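Local atomic coordinates of arylamine n-acetyltransferase (Mycobacterium smegmatis, PDB entry 1W5R), a protein that transfers an acetyl group to the nitrogen of arylamines in its wild-type form, probably from acetyl-coenzyme A. Residues P23-G26 with T27-A30. The protein carries 1 engineered substitution. Numbering follows the deposited sequence.
Sequences PDLG and TLHA
Asp24 caps the first turn of helix 25-38 by reaching forward to Thr27. Its OD1 accepts from Thr27 N at 2.9 Å, the backbone amide meeting the oxygen nearly along its C-O axis. Asp24 CG lies between its own backbone N and carbonyl carbon (chi1 55°), which brings the short side chain round to a first-turn amide that lacks the usual helical acceptor four residues back. Thr27 OG1, beside its own backbone N, is hydrogen-bonded to Arg22 O, a turn to the preceding chain that its beta-branched hydroxyl suits; it also lies 2.9 Å from Asp24 OD1, though its one proton cannot fully serve both. The main chain then takes over: Leu28 N bonds to Asp24 O, His29 N to Leu25 O at 3.1 Å and Ala30 N to Gly26 O.

Leu25 O also faces the edge of the His29 ring, in its plane, with His29 CD2 3.1 Å from it. Leu25 CG lies 3.8 Å from His29 CD2, its aliphatic end against the flat imidazole one turn on. The apolar ends of Leu25 and Leu28 suit the face on strand 127-129, touching Tyr127 and Val129, while Pro141 adjoins Leu28 and His29. Arg22 forms a salt bridge with Asp24 OD2 and so probably steadies the carboxylate, whose charge should suit the positive helix end. The Asp24-Thr27 bond is a classic aspartate N-cap, opening a helix packed on strand 127-129.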
# COMPACT_ATOMS: atom_id res chain seq x y z
N PRO A 23 32.60 -6.10 -21.49
CA PRO A 23 31.51 -5.68 -22.39
C PRO A 23 30.80 -6.84 -23.11
O PRO A 23 30.94 -7.00 -24.33
CB PRO A 23 32.22 -4.77 -23.40
CG PRO A 23 33.62 -5.30 -23.45
CD PRO A 23 33.93 -5.81 -22.07
N ASP A 24 30.03 -7.61 -22.36
CA ASP A 24 29.24 -8.69 -22.93
C ASP A 24 27.77 -8.57 -22.51
O ASP A 24 27.42 -7.71 -21.69
CB ASP A 24 29.83 -10.06 -22.55
CG ASP A 24 29.99 -10.24 -21.04
OD1 ASP A 24 29.11 -9.80 -20.27
OD2 ASP A 24 30.99 -10.85 -20.61
N LEU A 25 26.93 -9.42 -23.08
CA LEU A 25 25.49 -9.35 -22.81
C LEU A 25 25.13 -9.57 -21.34
O LEU A 25 24.28 -8.88 -20.80
CB LEU A 25 24.73 -10.32 -23.72
CG LEU A 25 23.20 -10.20 -23.74
CD1 LEU A 25 22.73 -8.83 -24.23
CD2 LEU A 25 22.61 -11.31 -24.60
N GLY A 26 25.79 -10.53 -20.69
CA GLY A 26 25.58 -10.78 -19.26
C GLY A 26 25.81 -9.55 -18.40
O GLY A 26 25.04 -9.26 -17.48
N THR A 27 26.87 -8.82 -18.71
CA THR A 27 27.20 -7.59 -18.00
C THR A 27 26.12 -6.53 -18.23
O THR A 27 25.74 -5.83 -17.30
CB THR A 27 28.57 -7.03 -18.43
OG1 THR A 27 29.59 -7.95 -18.03
CG2 THR A 27 28.85 -5.67 -17.78
N LEU A 28 25.65 -6.43 -19.47
CA LEU A 28 24.61 -5.44 -19.81
C LEU A 28 23.37 -5.68 -18.96
O LEU A 28 22.81 -4.73 -18.38
CB LEU A 28 24.29 -5.48 -21.30
CG LEU A 28 23.42 -4.33 -21.83
CD1 LEU A 28 24.06 -2.96 -21.61
CD2 LEU A 28 23.14 -4.56 -23.30
N HIS A 29 22.94 -6.93 -18.84
CA HIS A 29 21.81 -7.27 -17.96
C HIS A 29 22.08 -6.91 -16.49
O HIS A 29 21.24 -6.32 -15.81
CB HIS A 29 21.48 -8.77 -18.08
CG HIS A 29 20.75 -9.13 -19.32
ND1 HIS A 29 19.38 -9.23 -19.38
CD2 HIS A 29 21.20 -9.42 -20.57
CE1 HIS A 29 19.01 -9.56 -20.60
NE2 HIS A 29 20.09 -9.69 -21.34
N ALA A 30 23.27 -7.25 -16.00
CA ALA A 30 23.60 -7.00 -14.60
C ALA A 30 23.65 -5.51 -14.28
O ALA A 30 23.16 -5.08 -13.23
CB ALA A 30 24.94 -7.66 -14.24